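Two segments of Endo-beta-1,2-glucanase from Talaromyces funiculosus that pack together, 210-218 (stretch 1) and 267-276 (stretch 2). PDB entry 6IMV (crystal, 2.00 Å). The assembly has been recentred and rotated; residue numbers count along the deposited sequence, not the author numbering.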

ATOM      1  N   PHE A 210     -11.912  12.665  13.919  1.00 14.43           N
ATOM      2  CA  PHE A 210     -10.880  13.175  12.972  1.00 14.73           C
ATOM      3  C   PHE A 210     -11.207  14.538  12.347  1.00 15.43           C
ATOM      4  O   PHE A 210     -10.305  15.159  11.783  1.00 15.74           O
ATOM      5  CB  PHE A 210     -10.627  12.174  11.842  1.00 14.09           C
ATOM      6  CG  PHE A 210      -9.921  10.918  12.274  1.00 13.62           C
ATOM      7  CD1 PHE A 210      -8.541  10.893  12.406  1.00 13.96           C
ATOM      8  CD2 PHE A 210     -10.633   9.753  12.518  1.00 13.70           C
ATOM      9  CE1 PHE A 210      -7.890   9.730  12.793  1.00 14.04           C
ATOM     10  CE2 PHE A 210      -9.981   8.589  12.894  1.00 13.90           C
ATOM     11  CZ  PHE A 210      -8.613   8.579  13.030  1.00 13.93           C
ATOM     12  N   TYR A 211     -12.462  14.996  12.383  1.00 16.63           N
ATOM     13  CA  TYR A 211     -12.805  16.241  11.678  1.00 17.46           C
ATOM     14  C   TYR A 211     -12.782  17.423  12.653  1.00 18.22           C
ATOM     15  O   TYR A 211     -13.637  17.522  13.513  1.00 18.71           O
ATOM     16  CB  TYR A 211     -14.152  16.127  10.952  1.00 18.30           C
ATOM     17  CG  TYR A 211     -14.468  17.333  10.105  1.00 18.62           C
ATOM     18  CD1 TYR A 211     -13.555  17.783   9.167  1.00 19.40           C
ATOM     19  CD2 TYR A 211     -15.644  18.054  10.258  1.00 19.75           C
ATOM     20  CE1 TYR A 211     -13.793  18.908   8.395  1.00 20.17           C
ATOM     21  CE2 TYR A 211     -15.901  19.179   9.489  1.00 20.37           C
ATOM     22  CZ  TYR A 211     -14.971  19.609   8.554  1.00 20.19           C
ATOM     23  OH  TYR A 211     -15.166  20.714   7.778  1.00 20.94           O
ATOM     24  N   GLN A 212     -11.802  18.321  12.490  1.00 19.05           N
ATOM     25  CA  GLN A 212     -11.617  19.487  13.367  1.00 20.17           C
ATOM     26  C   GLN A 212     -12.567  20.622  12.967  1.00 20.83           C
ATOM     27  O   GLN A 212     -12.959  21.418  13.804  1.00 19.97           O
ATOM     28  CB  GLN A 212     -10.184  20.009  13.288  1.00 20.72           C
ATOM     29  CG  GLN A 212      -9.846  21.064  14.329  1.00 20.99           C
ATOM     30  CD  GLN A 212      -8.433  21.552  14.149  1.00 21.64           C
ATOM     31  OE1 GLN A 212      -8.161  22.423  13.321  1.00 22.48           O
ATOM     32  NE2 GLN A 212      -7.516  20.974  14.909  1.00 20.27           N
ATOM     33  N   GLY A 213     -12.887  20.707  11.673  1.00 20.60           N
ATOM     34  CA  GLY A 213     -13.740  21.757  11.128  1.00 21.29           C
ATOM     35  C   GLY A 213     -12.996  22.576  10.089  1.00 20.94           C
ATOM     36  O   GLY A 213     -11.771  22.538  10.039  1.00 20.94           O
ATOM     37  N   GLU A 214     -13.756  23.299   9.256  1.00 21.30           N
ATOM     38  CA  GLU A 214     -13.234  24.166   8.215  1.00 22.45           C
ATOM     39  C   GLU A 214     -12.288  23.377   7.296  1.00 20.99           C
ATOM     40  O   GLU A 214     -11.270  23.900   6.861  1.00 20.42           O
ATOM     41  CB  GLU A 214     -12.549  25.369   8.855  1.00 26.90           C
ATOM     42  CG  GLU A 214     -13.501  26.216   9.673  1.00 30.37           C
ATOM     43  CD  GLU A 214     -12.832  27.086  10.718  1.00 36.96           C
ATOM     44  OE1 GLU A 214     -11.689  27.553  10.484  1.00 41.59           O
ATOM     45  OE2 GLU A 214     -13.460  27.309  11.770  1.00 45.63           O
ATOM     46  N   GLY A 215     -12.648  22.114   7.019  1.00 19.79           N
ATOM     47  CA  GLY A 215     -11.955  21.259   6.050  1.00 19.20           C
ATOM     48  C   GLY A 215     -10.709  20.596   6.615  1.00 19.09           C
ATOM     49  O   GLY A 215      -9.998  19.899   5.880  1.00 18.85           O
ATOM     50  N   LYS A 216     -10.440  20.798   7.914  1.00 18.70           N
ATOM     51  CA  LYS A 216      -9.227  20.294   8.551  1.00 19.10           C
ATOM     52  C   LYS A 216      -9.518  18.920   9.152  1.00 17.68           C
ATOM     53  O   LYS A 216     -10.422  18.775   9.976  1.00 17.95           O
ATOM     54  CB  LYS A 216      -8.705  21.281   9.599  1.00 20.84           C
ATOM     55  CG  LYS A 216      -8.167  22.574   9.008  1.00 22.88           C
ATOM     56  CD  LYS A 216      -7.800  23.648  10.014  1.00 24.61           C
ATOM     57  CE  LYS A 216      -7.454  24.956   9.329  1.00 26.46           C
ATOM     58  NZ  LYS A 216      -6.730  25.878  10.236  1.00 28.49           N
ATOM     59  N   VAL A 217      -8.725  17.928   8.730  1.00 15.94           N
ATOM     60  CA  VAL A 217      -8.845  16.537   9.169  1.00 15.26           C
ATOM     61  C   VAL A 217      -7.518  16.145   9.822  1.00 15.26           C
ATOM     62  O   VAL A 217      -6.478  16.295   9.192  1.00 15.67           O
ATOM     63  CB  VAL A 217      -9.185  15.611   7.985  1.00 14.97           C
ATOM     64  CG1 VAL A 217      -9.188  14.139   8.397  1.00 15.21           C
ATOM     65  CG2 VAL A 217     -10.510  15.980   7.324  1.00 14.62           C
ATOM     66  N   CYS A 218      -7.545  15.656  11.073  1.00 15.03           N
ATOM     67  CA  CYS A 218      -6.297  15.307  11.770  1.00 15.40           C
ATOM     68  C   CYS A 218      -5.563  14.185  11.021  1.00 15.03           C
ATOM     69  O   CYS A 218      -6.161  13.176  10.680  1.00 15.53           O
ATOM     70  CB  CYS A 218      -6.506  14.823  13.199  1.00 15.94           C
ATOM     71  SG  CYS A 218      -7.668  15.805  14.178  1.00 16.47           S
TER
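Stretch 2, residues 267-276: ADIEALWEYK

The most striking feature of this contact is a residue without a side chain: Gly215, in the turn of a β-hairpin, lies so close to a helix that its CA is only 3.9 Å from the CA of Leu272. The segment illustrates a general principle, that glycine allows two backbones to meet where any side chain would hold them apart. A CB modelled in ideal geometry on Gly215 would fall 2.2 Å from Ala271 O and 2.9 Å from Tyr275 CB, a clash with both. With hydrogen there instead, Gly215 CA approaches Ala271 O at 3.4 Å in a CA-H...O contact, while the same carbonyl accepts the helical hydrogen bond from Tyr275 N at 2.9 Å. The positive phi of Gly215, 82°, favours glycine independently.

The hairpin is compact. Strands 211-213 and 216-217 are joined by a type I' turn from Gly213 to Lys216, and Gln212 N donates to Lys216 O at 2.9 Å. Stretch 2, residues 267-276, is helical throughout and continues a helix that begins earlier in the chain. Its axis runs nearly perpendicular to that of strand 211-213, with a crossing angle of 92° and a closest approach of 10.6 Å. The nearest CA pair across the stretches is that of Gly215 and Leu272, so the turn makes the closest backbone approach.

Around this point, side chains complete the fit. Tyr211, with chi1 in the t rotamer, directs its CA-to-CB bond toward the helix, and its OH donates a hydrogen bond to Asp268 OD1 at 2.7 Å, near the plane of the ring. That hydroxyl also accepts from Gly215 N at 3.0 Å, so a single group ties the turn to its own strand and to the helix. Ala271 points toward the hairpin, and its CB packs 3.9 Å from Glu214 C.

Leu272 supplies the apolar part of the interface: its CA-to-CB bond points sideways, but the end of the side chain comes nearer, placing CD2 3.6 Å from Val217 CG2 and 3.9 Å from Tyr211 CE1. One turn of helix beyond Ala271, Tyr275 offers a ring face to Lys216, whose CG lies 3.9 Å from the ring centroid and 18° off the normal, a CH-pi contact made by the aliphatic part of a charged side chain. A water bridges the backbones as well, lying 2.7 Å from Gly215 O and, through the same water oxygen, 2.7 Å from Leu272 O.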

ATOM      1  N   ALA A 267     -21.590  22.149   3.331  1.00 21.02           N
ATOM      2  CA  ALA A 267     -20.597  23.200   3.526  1.00 20.71           C
ATOM      3  C   ALA A 267     -19.251  22.601   3.967  1.00 19.78           C
ATOM      4  O   ALA A 267     -18.200  23.062   3.543  1.00 19.46           O
ATOM      5  CB  ALA A 267     -21.105  24.211   4.524  1.00 21.17           C
ATOM      6  N   ASP A 268     -19.297  21.584   4.835  1.00 19.30           N
ATOM      7  CA  ASP A 268     -18.099  20.944   5.367  1.00 19.46           C
ATOM      8  C   ASP A 268     -17.420  20.085   4.287  1.00 19.44           C
ATOM      9  O   ASP A 268     -16.194  20.026   4.241  1.00 17.88           O
ATOM     10  CB  ASP A 268     -18.426  20.113   6.607  1.00 20.05           C
ATOM     11  CG  ASP A 268     -18.500  20.946   7.874  1.00 20.84           C
ATOM     12  OD1 ASP A 268     -17.592  21.768   8.096  1.00 20.92           O
ATOM     13  OD2 ASP A 268     -19.468  20.784   8.611  1.00 24.00           O
ATOM     14  N   ILE A 269     -18.228  19.413   3.452  1.00 19.22           N
ATOM     15  CA  ILE A 269     -17.738  18.648   2.296  1.00 19.87           C
ATOM     16  C   ILE A 269     -17.003  19.602   1.345  1.00 20.01           C
ATOM     17  O   ILE A 269     -15.890  19.309   0.901  1.00 18.99           O
ATOM     18  CB  ILE A 269     -18.885  17.875   1.605  1.00 20.15           C
ATOM     19  CG1 ILE A 269     -19.428  16.755   2.501  1.00 20.53           C
ATOM     20  CG2 ILE A 269     -18.445  17.335   0.249  1.00 20.07           C
ATOM     21  CD1 ILE A 269     -20.755  16.179   2.046  1.00 20.74           C
ATOM     22  N   GLU A 270     -17.605  20.760   1.060  1.00 20.61           N
ATOM     23  CA  GLU A 270     -16.966  21.747   0.191  1.00 22.47           C
ATOM     24  C   GLU A 270     -15.656  22.223   0.835  1.00 19.93           C
ATOM     25  O   GLU A 270     -14.654  22.388   0.148  1.00 18.57           O
ATOM     26  CB  GLU A 270     -17.903  22.920  -0.102  1.00 26.38           C
ATOM     27  CG  GLU A 270     -17.601  23.591  -1.429  1.00 30.11           C
ATOM     28  CD  GLU A 270     -18.143  22.826  -2.626  1.00 34.26           C
ATOM     29  OE1 GLU A 270     -19.268  22.283  -2.522  1.00 40.65           O
ATOM     30  OE2 GLU A 270     -17.450  22.768  -3.663  1.00 36.40           O
ATOM     31  N   ALA A 271     -15.663  22.404   2.161  1.00 18.02           N
ATOM     32  CA  ALA A 271     -14.467  22.856   2.894  1.00 18.20           C
ATOM     33  C   ALA A 271     -13.344  21.802   2.819  1.00 17.32           C
ATOM     34  O   ALA A 271     -12.180  22.171   2.737  1.00 16.82           O
ATOM     35  CB  ALA A 271     -14.819  23.201   4.327  1.00 17.64           C
ATOM     36  N   LEU A 272     -13.690  20.505   2.838  1.00 16.20           N
ATOM     37  CA  LEU A 272     -12.693  19.434   2.688  1.00 16.41           C
ATOM     38  C   LEU A 272     -11.865  19.669   1.415  1.00 15.73           C
ATOM     39  O   LEU A 272     -10.648  19.657   1.456  1.00 15.49           O
ATOM     40  CB  LEU A 272     -13.383  18.064   2.613  1.00 16.65           C
ATOM     41  CG  LEU A 272     -13.950  17.505   3.917  1.00 16.84           C
ATOM     42  CD1 LEU A 272     -14.630  16.164   3.658  1.00 16.76           C
ATOM     43  CD2 LEU A 272     -12.869  17.353   4.978  1.00 16.81           C
ATOM     44  N   TRP A 273     -12.554  19.885   0.290  1.00 16.28           N
ATOM     45  CA  TRP A 273     -11.896  19.969  -1.011  1.00 16.91           C
ATOM     46  C   TRP A 273     -11.212  21.327  -1.187  1.00 18.05           C
ATOM     47  O   TRP A 273     -10.138  21.407  -1.781  1.00 17.86           O
ATOM     48  CB  TRP A 273     -12.879  19.633  -2.131  1.00 16.23           C
ATOM     49  CG  TRP A 273     -13.256  18.188  -2.058  1.00 15.38           C
ATOM     50  CD1 TRP A 273     -14.415  17.668  -1.567  1.00 15.30           C
ATOM     51  CD2 TRP A 273     -12.437  17.066  -2.436  1.00 14.90           C
ATOM     52  NE1 TRP A 273     -14.378  16.298  -1.623  1.00 15.26           N
ATOM     53  CE2 TRP A 273     -13.183  15.899  -2.155  1.00 14.84           C
ATOM     54  CE3 TRP A 273     -11.169  16.932  -3.016  1.00 15.08           C
ATOM     55  CZ2 TRP A 273     -12.694  14.622  -2.413  1.00 14.64           C
ATOM     56  CZ3 TRP A 273     -10.685  15.666  -3.277  1.00 14.89           C
ATOM     57  CH2 TRP A 273     -11.439  14.526  -2.973  1.00 14.75           C
ATOM     58  N   GLU A 274     -11.799  22.372  -0.602  1.00 19.33           N
ATOM     59  CA  GLU A 274     -11.226  23.702  -0.660  1.00 20.53           C
ATOM     60  C   GLU A 274      -9.885  23.717   0.080  1.00 18.61           C
ATOM     61  O   GLU A 274      -8.902  24.231  -0.426  1.00 17.09           O
ATOM     62  CB  GLU A 274     -12.187  24.716  -0.050  1.00 23.83           C
ATOM     63  CG  GLU A 274     -11.733  26.149  -0.236  1.00 28.42           C
ATOM     64  CD  GLU A 274     -12.726  27.176   0.279  1.00 33.72           C
ATOM     65  OE1 GLU A 274     -13.922  26.820   0.422  1.00 36.33           O
ATOM     66  OE2 GLU A 274     -12.298  28.320   0.544  1.00 40.17           O
ATOM     67  N   TYR A 275      -9.865  23.141   1.283  1.00 17.29           N
ATOM     68  CA  TYR A 275      -8.684  23.144   2.116  1.00 16.57           C
ATOM     69  C   TYR A 275      -7.584  22.277   1.483  1.00 15.93           C
ATOM     70  O   TYR A 275      -6.403  22.509   1.711  1.00 15.11           O
ATOM     71  CB  TYR A 275      -9.015  22.669   3.531  1.00 16.75           C
ATOM     72  CG  TYR A 275      -7.875  22.873   4.488  1.00 16.89           C
ATOM     73  CD1 TYR A 275      -7.531  24.151   4.902  1.00 17.53           C
ATOM     74  CD2 TYR A 275      -7.107  21.814   4.935  1.00 16.38           C
ATOM     75  CE1 TYR A 275      -6.468  24.370   5.761  1.00 17.80           C
ATOM     76  CE2 TYR A 275      -6.048  22.012   5.804  1.00 16.84           C
ATOM     77  CZ  TYR A 275      -5.731  23.294   6.219  1.00 17.32           C
ATOM     78  OH  TYR A 275      -4.688  23.508   7.062  1.00 17.37           O
ATOM     79  N   LYS A 276      -7.996  21.273   0.699  1.00 15.55           N
ATOM     80  CA  LYS A 276      -7.089  20.347   0.028  1.00 14.84           C
ATOM     81  C   LYS A 276      -6.462  20.981  -1.220  1.00 14.39           C
ATOM     82  O   LYS A 276      -5.377  20.582  -1.616  1.00 13.32           O
ATOM     83  CB  LYS A 276      -7.831  19.059  -0.350  1.00 14.57           C
ATOM     84  CG  LYS A 276      -7.820  17.976   0.724  1.00 14.08           C
ATOM     85  CD  LYS A 276      -8.791  16.840   0.464  1.00 13.73           C
ATOM     86  CE  LYS A 276      -8.515  16.109  -0.835  1.00 13.71           C
ATOM     87  NZ  LYS A 276      -7.138  15.573  -0.895  1.00 13.37           N
TER
HETATM   88  O   HOH W   1      -9.509  18.499   3.572  1.00 13.59           O